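Local coordinates for uncharacterized protein (Thermus thermophilus HB8, PDB 4WVA), which hydrolyses mannosylglycerate into mannose and glycerate, and probably also glucosylglycerate into glucose and glycerate, as a GH63 glycosidase built on an (alpha/alpha)6 barrel, at residues A[11-15]-A[407-413]; A[31-37]-A[54-58]; A[102-108]-A[138-142]. One frame throughout, in Å; residues are numbered along the deposited sequence. Where two conformers were deposited one is given.

Contact 1 (A[11-15]-A[407-413]); sequences VLQRN and GFSWSAA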
loop_
_atom_site.group_PDB
_atom_site.type_symbol
_atom_site.label_atom_id
_atom_site.label_comp_id
_atom_site.label_asym_id
_atom_site.label_seq_id
_atom_site.Cartn_x
_atom_site.Cartn_y
_atom_site.Cartn_z
ATOM N N VAL A 11 27.961 -20.097 24.003
ATOM C CA VAL A 11 28.426 -19.960 22.613
ATOM C C VAL A 11 28.791 -18.516 22.305
ATOM O O VAL A 11 29.854 -18.247 21.728
ATOM C CB VAL A 11 27.381 -20.480 21.595
ATOM C CG1 VAL A 11 27.787 -20.118 20.163
ATOM C CG2 VAL A 11 27.187 -21.980 21.761
ATOM N N LEU A 12 27.921 -17.576 22.676
ATOM C CA LEU A 12 28.199 -16.163 22.389
ATOM C C LEU A 12 29.445 -15.689 23.117
ATOM O O LEU A 12 30.283 -15.006 22.535
ATOM C CB LEU A 12 27.013 -15.278 22.729
ATOM C CG LEU A 12 25.762 -15.460 21.864
ATOM C CD1 LEU A 12 24.719 -14.414 22.210
ATOM C CD2 LEU A 12 26.104 -15.421 20.373
ATOM N N GLN A 13 29.563 -16.048 24.393
ATOM C CA GLN A 13 30.753 -15.649 25.155
ATOM C C GLN A 13 32.044 -16.289 24.632
ATOM O O GLN A 13 33.079 -15.624 24.595
ATOM C CB GLN A 13 30.560 -15.903 26.643
ATOM C CG GLN A 13 29.462 -15.048 27.279
ATOM C CD GLN A 13 29.851 -13.613 27.574
ATOM O OE1 GLN A 13 30.631 -12.987 26.855
ATOM N NE2 GLN A 13 29.263 -13.064 28.630
ATOM N N ARG A 14 31.974 -17.549 24.205
ATOM C CA ARG A 14 33.126 -18.221 23.578
ATOM C C ARG A 14 33.534 -17.556 22.274
ATOM O O ARG A 14 34.741 -17.418 21.987
ATOM C CB ARG A 14 32.858 -19.717 23.317
ATOM C CG ARG A 14 32.906 -20.584 24.571
ATOM C CD ARG A 14 32.901 -22.084 24.236
ATOM N NE ARG A 14 31.848 -22.461 23.276
ATOM C CZ ARG A 14 32.028 -23.055 22.088
ATOM N NH1 ARG A 14 33.245 -23.372 21.635
ATOM N NH2 ARG A 14 30.970 -23.334 21.323
ATOM N N ASN A 15 32.539 -17.119 21.488
ATOM C CA ASN A 15 32.828 -16.503 20.191
ATOM C C ASN A 15 33.082 -14.996 20.279
ATOM O O ASN A 15 33.429 -14.357 19.285
ATOM C CB ASN A 15 31.682 -16.775 19.201
ATOM C CG ASN A 15 31.539 -18.241 18.830
ATOM O OD1 ASN A 15 30.511 -18.640 18.243
ATOM N ND2 ASN A 15 32.533 -19.040 19.128
ATOM N N GLY A 407 29.068 -24.418 16.868
ATOM C CA GLY A 407 28.957 -23.289 17.783
ATOM C C GLY A 407 28.675 -22.001 17.030
ATOM O O GLY A 407 29.457 -21.023 17.109
ATOM N N PHE A 408 27.597 -22.023 16.240
ATOM C CA PHE A 408 27.338 -20.938 15.310
ATOM C C PHE A 408 26.541 -19.817 15.974
ATOM O O PHE A 408 25.447 -20.039 16.508
ATOM C CB PHE A 408 26.619 -21.465 14.069
ATOM C CG PHE A 408 26.523 -20.456 12.976
ATOM C CD1 PHE A 408 27.653 -20.055 12.246
ATOM C CD2 PHE A 408 25.328 -19.840 12.714
ATOM C CE1 PHE A 408 27.553 -19.114 11.239
ATOM C CE2 PHE A 408 25.228 -18.900 11.712
ATOM C CZ PHE A 408 26.329 -18.533 10.964
ATOM N N SER A 409 27.097 -18.613 15.912
ATOM C CA SER A 409 26.650 -17.493 16.738
ATOM C C SER A 409 25.202 -17.067 16.507
ATOM O O SER A 409 24.467 -16.927 17.470
ATOM C CB SER A 409 27.593 -16.303 16.593
ATOM O OG SER A 409 28.870 -16.657 17.101
ATOM N N TRP A 410 24.757 -16.856 15.269
ATOM C CA TRP A 410 23.397 -16.317 15.155
ATOM C C TRP A 410 22.317 -17.329 15.554
ATOM O O TRP A 410 21.194 -16.947 15.914
ATOM C CB TRP A 410 23.083 -15.647 13.818
ATOM C CG TRP A 410 22.777 -16.456 12.609
ATOM C CD1 TRP A 410 22.062 -17.627 12.497
ATOM C CD2 TRP A 410 23.104 -16.064 11.272
ATOM N NE1 TRP A 410 21.965 -17.984 11.184
ATOM C CE2 TRP A 410 22.597 -17.034 10.408
ATOM C CE3 TRP A 410 23.806 -14.982 10.739
ATOM C CZ2 TRP A 410 22.777 -16.971 9.032
ATOM C CZ3 TRP A 410 23.976 -14.904 9.384
ATOM C CH2 TRP A 410 23.477 -15.900 8.534
ATOM N N SER A 411 22.670 -18.603 15.528
ATOM C CA SER A 411 21.751 -19.646 16.002
ATOM C C SER A 411 21.568 -19.497 17.509
ATOM O O SER A 411 20.443 -19.424 17.993
ATOM C CB SER A 411 22.269 -21.037 15.620
ATOM O OG SER A 411 22.293 -21.186 14.205
ATOM N N ALA A 412 22.678 -19.405 18.235
ATOM C CA ALA A 412 22.642 -19.133 19.669
ATOM C C ALA A 412 21.942 -17.819 19.975
ATOM O O ALA A 412 21.058 -17.748 20.841
ATOM C CB ALA A 412 24.041 -19.168 20.255
ATOM N N ALA A 413 22.305 -16.767 19.245
ATOM C CA ALA A 413 21.727 -15.470 19.485
ATOM C C ALA A 413 20.220 -15.461 19.344
ATOM O O ALA A 413 19.509 -14.867 20.151
ATOM C CB ALA A 413 22.326 -14.436 18.532
#
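Val11 and Leu12, near the end of helix 4-15, lie against the first turn of helix 409-418, so the two ends of this (alpha/alpha)6-barrel chain meet side by side. The short segments run roughly antiparallel, at 142°, with their axes 9.5 Å apart, and small residues on the C-terminal side make room for the larger ones. Val11 CB packs on Ala412 CB at 3.8 Å. Val11 CG1, held anti to the backbone N (chi1 171°), lies 3.6 Å from Gly407 O. Leu12 straddles the next turn: its CD2 methyl is 3.7 Å from Ser409 O, while CD1 is 4.2 Å from Ala413 CA. One turn on, Asn15 CB comes to 3.5 Å from Ser409 OG, whose hydroxyl is bonded to Val22 O. Gly407 has a positive phi (52°), which favours glycine, and a CB there would run into Arg14, whose NH2 already lies 4.1 Å from Gly407 CA. Phe408, at the N-cap position, has its side chain leaving the backbone away from helix 4-15, and a face of the Trp410 indole receives its CE2. Around the pair, helix 33-43 supplies Trp43 against Leu12 and Ile39 against Ser409, helix 356-368 packs Ile356 on Ser411, and the loop residue Phe391 touches Val11.

Contact 2 (A[31-37]-A[54-58]); sequences QWLWDSA and ELLCL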
loop_
_atom_site.group_PDB
_atom_site.type_symbol
_atom_site.label_atom_id
_atom_site.label_comp_id
_atom_site.label_asym_id
_atom_site.label_seq_id
_atom_site.Cartn_x
_atom_site.Cartn_y
_atom_site.Cartn_z
ATOM N N GLN A 31 34.745 -10.434 11.768
ATOM C CA GLN A 31 33.391 -9.882 11.926
ATOM C C GLN A 31 32.641 -9.824 10.589
ATOM O O GLN A 31 33.130 -9.247 9.617
ATOM C CB GLN A 31 33.441 -8.492 12.554
ATOM C CG GLN A 31 32.072 -7.834 12.730
ATOM C CD GLN A 31 32.037 -6.606 13.624
ATOM O OE1 GLN A 31 31.028 -6.355 14.321
ATOM N NE2 GLN A 31 33.083 -5.805 13.588
ATOM N N TRP A 32 31.444 -10.412 10.567
ATOM C CA TRP A 32 30.573 -10.375 9.385
ATOM C C TRP A 32 29.384 -9.431 9.631
ATOM O O TRP A 32 28.894 -9.317 10.744
ATOM C CB TRP A 32 30.028 -11.774 9.086
ATOM C CG TRP A 32 30.771 -12.539 8.044
ATOM C CD1 TRP A 32 30.381 -12.728 6.755
ATOM C CD2 TRP A 32 32.021 -13.227 8.181
ATOM N NE1 TRP A 32 31.277 -13.500 6.087
ATOM C CE2 TRP A 32 32.301 -13.823 6.933
ATOM C CE3 TRP A 32 32.931 -13.393 9.226
ATOM C CZ2 TRP A 32 33.449 -14.558 6.701
ATOM C CZ3 TRP A 32 34.079 -14.145 8.991
ATOM C CH2 TRP A 32 34.328 -14.702 7.748
ATOM N N LEU A 33 28.940 -8.770 8.571
ATOM C CA LEU A 33 27.919 -7.725 8.628
ATOM C C LEU A 33 26.562 -8.252 9.087
ATOM O O LEU A 33 26.079 -7.844 10.163
ATOM C CB LEU A 33 27.809 -7.053 7.256
ATOM C CG LEU A 33 27.015 -5.753 7.100
ATOM C CD1 LEU A 33 27.259 -5.215 5.690
ATOM C CD2 LEU A 33 25.526 -5.924 7.378
ATOM N N TRP A 34 25.892 -9.101 8.308
ATOM C CA TRP A 34 24.532 -9.462 8.760
ATOM C C TRP A 34 24.577 -10.368 9.991
ATOM O O TRP A 34 23.705 -10.257 10.843
ATOM C CB TRP A 34 23.539 -9.930 7.660
ATOM C CG TRP A 34 23.664 -11.313 7.091
ATOM C CD1 TRP A 34 24.792 -12.104 6.977
ATOM C CD2 TRP A 34 22.597 -12.052 6.464
ATOM N NE1 TRP A 34 24.469 -13.277 6.338
ATOM C CE2 TRP A 34 23.128 -13.266 6.026
ATOM C CE3 TRP A 34 21.230 -11.783 6.236
ATOM C CZ2 TRP A 34 22.346 -14.227 5.382
ATOM C CZ3 TRP A 34 20.455 -12.738 5.598
ATOM C CH2 TRP A 34 21.014 -13.938 5.175
ATOM N N ASP A 35 25.655 -11.139 10.161
ATOM C CA ASP A 35 25.793 -11.941 11.366
ATOM C C ASP A 35 25.791 -11.051 12.592
ATOM O O ASP A 35 25.103 -11.343 13.565
ATOM C CB ASP A 35 27.080 -12.778 11.360
ATOM C CG ASP A 35 27.128 -13.786 10.244
ATOM O OD1 ASP A 35 27.122 -13.370 9.052
ATOM O OD2 ASP A 35 27.208 -14.995 10.546
ATOM N N SER A 36 26.582 -9.977 12.573
ATOM C CA SER A 36 26.691 -9.128 13.757
ATOM C C SER A 36 25.336 -8.542 14.114
ATOM O O SER A 36 25.024 -8.370 15.280
ATOM C CB SER A 36 27.748 -8.034 13.583
ATOM O OG SER A 36 29.030 -8.519 13.949
ATOM N N ALA A 37 24.512 -8.259 13.103
ATOM C CA ALA A 37 23.224 -7.653 13.350
ATOM C C ALA A 37 22.346 -8.647 14.104
ATOM O O ALA A 37 21.755 -8.292 15.118
ATOM C CB ALA A 37 22.570 -7.223 12.055
ATOM N N GLU A 54 28.606 -4.430 19.577
ATOM C CA GLU A 54 28.687 -5.234 18.363
ATOM C C GLU A 54 28.551 -4.359 17.122
ATOM O O GLU A 54 29.303 -4.526 16.160
ATOM C CB GLU A 54 27.619 -6.342 18.342
ATOM C CG GLU A 54 27.823 -7.361 17.224
ATOM C CD GLU A 54 28.867 -8.419 17.529
ATOM O OE1 GLU A 54 29.121 -8.676 18.728
ATOM O OE2 GLU A 54 29.400 -9.030 16.567
ATOM N N LEU A 55 27.567 -3.454 17.125
ATOM C CA LEU A 55 27.275 -2.668 15.932
ATOM C C LEU A 55 28.175 -1.435 15.853
ATOM O O LEU A 55 28.535 -0.987 14.768
ATOM C CB LEU A 55 25.808 -2.281 15.909
ATOM C CG LEU A 55 24.866 -3.488 16.020
ATOM C CD1 LEU A 55 23.439 -3.000 15.912
ATOM C CD2 LEU A 55 25.217 -4.547 14.981
ATOM N N LEU A 56 28.543 -0.859 16.990
ATOM C CA LEU A 56 29.516 0.239 16.955
ATOM C C LEU A 56 30.784 -0.247 16.286
ATOM O O LEU A 56 31.397 0.459 15.470
ATOM C CB LEU A 56 29.862 0.719 18.362
ATOM C CG LEU A 56 28.752 1.433 19.121
ATOM C CD1 LEU A 56 29.173 1.718 20.559
ATOM C CD2 LEU A 56 28.431 2.715 18.412
ATOM N N CYS A 57 31.209 -1.447 16.665
ATOM C CA CYS A 57 32.452 -2.007 16.141
ATOM C C CYS A 57 32.364 -2.206 14.623
ATOM O O CYS A 57 33.269 -1.846 13.883
ATOM C CB CYS A 57 32.751 -3.316 16.852
ATOM S SG CYS A 57 34.286 -4.112 16.360
ATOM N N LEU A 58 31.256 -2.799 14.163
ATOM C CA LEU A 58 31.024 -2.995 12.741
ATOM C C LEU A 58 31.191 -1.687 11.938
ATOM O O LEU A 58 31.891 -1.657 10.918
ATOM C CB LEU A 58 29.631 -3.594 12.533
ATOM C CG LEU A 58 29.188 -3.818 11.090
ATOM C CD1 LEU A 58 30.093 -4.774 10.348
ATOM C CD2 LEU A 58 27.738 -4.301 11.094
#
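Glu54 starts with CG anti to its backbone nitrogen (chi1 -169°) and then folds at chi2 (80°), a bend that swings the carboxylate over to Ser36 on the neighbouring antiparallel helix. Ser36 OG donates at 2.7 Å to Glu54 OE2, which accepts on its anti lone pair, the one directed away from OE1. Gln31 reaches across in extended form, with CG likewise anti to N (chi1 179°), and lays its amide along the backbone of helix 48-62, its CD 3.9 Å from Leu58 CA. Apolar packing flanks these polar groups. Leu58 spreads its methyls over the start of helix 33-43, with CD1 4.0 Å from Leu33 CA, and Leu55 CD2 settles 4.0 Å from Ala37 CA. Glu54 OE1, the other carboxylate oxygen, forms a salt bridge with Arg50 NH1 and a hydrogen bond with Thr21 OG1. With an alanine at Glu54, Ser36 OG would probably lose the carboxylate acceptor and Arg50 a counter-charge, leaving both freer to turn. A buried acid held at both oxygens and facing an arginine is likely to stay ionised, and through Ser36 it ties helix 48-62 to the turn that carries the probable substrate-binding residues Trp32 to Asp35.

Contact 3 (A[102-108]-A[138-142]); sequences TQPPVVA and FHRWL
Thr102 and Pro105 bear down on Phe138 and Leu142, setting the loop that leads into helix 107-117 of the (alpha/alpha)6 barrel onto the long helix 121-146. This loop also carries Gln103, a probable substrate-binding residue. Pro105 is the centre of an inverse gamma turn, in which Val106 N bonds to Pro104 O, and the turn presents the proline ring to the helix. The tight part gathers round the Phe138 ring. Thr102 OG1 meets its rim close to the ring plane, 3.3 Å from Phe138 CZ, while the same hydroxyl is hydrogen-bonded to Leu69 O. Pro105 CB comes in obliquely, 3.7 Å from Phe138 CE2. Over one face of the ring lies Leu142 CD1, 4.0 Å above the plane and offset toward the rim; this methyl also touches Pro105 CG at 4.0 Å. With CG anti to the backbone N (chi1 175°), the Phe138 ring is carried out from its helix to the loop. Packing is slacker at the flanks. Thr102 CG2 touches the edge of the Trp141 indole, 4.1 Å from CZ3, and sits equally far from Leu142 CD2. The solvent side of the helix carries the exposed Arg140, which makes a salt bridge with Glu261. At the other end of the contact, the His139 imidazole meets one methyl of segment 102-108, Ala108 CB at the start of helix 107-117, 4.2 Å from His139 CE1.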
loop_
_atom_site.group_PDB
_atom_site.type_symbol
_atom_site.label_atom_id
_atom_site.label_comp_id
_atom_site.label_asym_id
_atom_site.label_seq_id
_atom_site.Cartn_x
_atom_site.Cartn_y
_atom_site.Cartn_z
ATOM N N THR A 102 29.319 -5.981 -0.034
ATOM C CA THR A 102 28.438 -5.763 1.108
ATOM C C THR A 102 27.596 -7.011 1.436
ATOM O O THR A 102 27.912 -8.114 0.995
ATOM C CB THR A 102 27.597 -4.483 0.886
ATOM O OG1 THR A 102 26.970 -4.070 2.111
ATOM C CG2 THR A 102 26.576 -4.631 -0.225
ATOM N N GLN A 103 26.563 -6.836 2.262
ATOM C CA GLN A 103 25.702 -7.963 2.676
ATOM C C GLN A 103 24.333 -7.391 3.030
ATOM O O GLN A 103 24.176 -6.182 3.100
ATOM C CB GLN A 103 26.289 -8.710 3.877
ATOM C CG GLN A 103 26.754 -10.123 3.552
ATOM C CD GLN A 103 27.142 -10.928 4.789
ATOM O OE1 GLN A 103 27.192 -10.410 5.924
ATOM N NE2 GLN A 103 27.415 -12.197 4.581
ATOM N N PRO A 104 23.338 -8.263 3.275
ATOM C CA PRO A 104 21.999 -7.699 3.472
ATOM C C PRO A 104 21.920 -6.733 4.663
ATOM O O PRO A 104 22.371 -7.066 5.769
ATOM C CB PRO A 104 21.131 -8.945 3.701
ATOM C CG PRO A 104 21.869 -10.025 2.972
ATOM C CD PRO A 104 23.304 -9.733 3.256
ATOM N N PRO A 105 21.333 -5.544 4.442
ATOM C CA PRO A 105 21.445 -4.446 5.397
ATOM C C PRO A 105 20.383 -4.539 6.490
ATOM O O PRO A 105 19.523 -3.686 6.592
ATOM C CB PRO A 105 21.270 -3.219 4.518
ATOM C CG PRO A 105 20.393 -3.669 3.410
ATOM C CD PRO A 105 20.814 -5.083 3.130
ATOM N N VAL A 106 20.443 -5.602 7.289
ATOM C CA VAL A 106 19.470 -5.786 8.362
ATOM C C VAL A 106 19.777 -4.869 9.559
ATOM O O VAL A 106 18.968 -4.734 10.477
ATOM C CB VAL A 106 19.389 -7.269 8.757
ATOM C CG1 VAL A 106 20.591 -7.664 9.538
ATOM C CG2 VAL A 106 18.141 -7.562 9.587
ATOM N N VAL A 107 20.908 -4.164 9.529
ATOM C CA VAL A 107 21.377 -3.485 10.738
ATOM C C VAL A 107 20.423 -2.384 11.249
ATOM O O VAL A 107 20.238 -2.261 12.461
ATOM C CB VAL A 107 22.846 -2.994 10.612
ATOM C CG1 VAL A 107 23.021 -1.986 9.484
ATOM C CG2 VAL A 107 23.342 -2.471 11.950
ATOM N N ALA A 108 19.777 -1.621 10.370
ATOM C CA ALA A 108 18.907 -0.529 10.885
ATOM C C ALA A 108 17.731 -1.055 11.689
ATOM O O ALA A 108 17.270 -0.426 12.640
ATOM C CB ALA A 108 18.413 0.359 9.757
ATOM N N PHE A 138 25.344 4.440 4.733
ATOM C CA PHE A 138 25.368 3.119 4.147
ATOM C C PHE A 138 24.196 2.940 3.158
ATOM O O PHE A 138 24.384 2.478 2.032
ATOM C CB PHE A 138 25.350 2.051 5.260
ATOM C CG PHE A 138 25.247 0.623 4.778
ATOM C CD1 PHE A 138 25.834 0.195 3.586
ATOM C CD2 PHE A 138 24.588 -0.323 5.556
ATOM C CE1 PHE A 138 25.753 -1.110 3.168
ATOM C CE2 PHE A 138 24.516 -1.638 5.150
ATOM C CZ PHE A 138 25.090 -2.039 3.956
ATOM N N HIS A 139 22.989 3.310 3.583
ATOM C CA HIS A 139 21.835 3.196 2.708
ATOM C C HIS A 139 22.041 4.085 1.470
ATOM O O HIS A 139 21.775 3.673 0.345
ATOM C CB HIS A 139 20.564 3.581 3.449
ATOM C CG HIS A 139 20.029 2.521 4.371
ATOM N ND1 HIS A 139 20.805 1.816 5.275
ATOM C CD2 HIS A 139 18.769 2.073 4.534
ATOM C CE1 HIS A 139 20.029 0.972 5.947
ATOM N NE2 HIS A 139 18.788 1.130 5.532
ATOM N N ARG A 140 22.553 5.286 1.679
ATOM C CA ARG A 140 22.823 6.178 0.556
ATOM C C ARG A 140 23.804 5.569 -0.449
ATOM O O ARG A 140 23.600 5.674 -1.654
ATOM C CB ARG A 140 23.335 7.513 1.064
ATOM C CG ARG A 140 23.530 8.526 -0.035
ATOM C CD ARG A 140 24.050 9.806 0.555
ATOM N NE ARG A 140 23.095 10.407 1.486
ATOM C CZ ARG A 140 23.314 10.673 2.763
ATOM N NH1 ARG A 140 24.483 10.395 3.345
ATOM N NH2 ARG A 140 22.348 11.259 3.464
ATOM N N TRP A 141 24.880 4.952 0.057
ATOM C CA TRP A 141 25.835 4.252 -0.778
ATOM C C TRP A 141 25.161 3.157 -1.599
ATOM O O TRP A 141 25.444 2.994 -2.785
ATOM C CB TRP A 141 26.996 3.678 0.074
ATOM C CG TRP A 141 27.956 2.944 -0.766
ATOM C CD1 TRP A 141 29.014 3.480 -1.443
ATOM C CD2 TRP A 141 27.924 1.558 -1.104
ATOM N NE1 TRP A 141 29.642 2.516 -2.178
ATOM C CE2 TRP A 141 28.998 1.324 -1.992
ATOM C CE3 TRP A 141 27.096 0.486 -0.746
ATOM C CZ2 TRP A 141 29.271 0.068 -2.514
ATOM C CZ3 TRP A 141 27.370 -0.760 -1.275
ATOM C CH2 TRP A 141 28.442 -0.955 -2.146
ATOM N N LEU A 142 24.291 2.374 -0.966
ATOM C CA LEU A 142 23.616 1.316 -1.675
ATOM C C LEU A 142 22.899 1.835 -2.925
ATOM O O LEU A 142 23.079 1.286 -3.996
ATOM C CB LEU A 142 22.639 0.561 -0.750
ATOM C CG LEU A 142 23.248 -0.346 0.309
ATOM C CD1 LEU A 142 22.170 -0.777 1.297
ATOM C CD2 LEU A 142 23.903 -1.573 -0.302
#

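In the fold
The 31-37 segment of contact 2 is the bridge between the other two. The centre of contact 2 lies about 13 Å from that of contact 1 and about 12 Å from that of contact 3, whereas the centres of contacts 1 and 3 are about 23 Å apart and the two do not touch. Toward contact 1, Trp410 CE3 packs 3.4 Å from Asp35 OD2; toward contact 3, Gln103 OE1 probably accepts a hydrogen bond from Trp34 N at 3.0 Å. These junctions border the pocket holding a bound Tris molecule, about 4 Å from the side chain of Phe408 and about 5 Å from that of Gln103. Phe408 also lies about 4 Å, side chain to side chain, from Glu393, the likely proton acceptor.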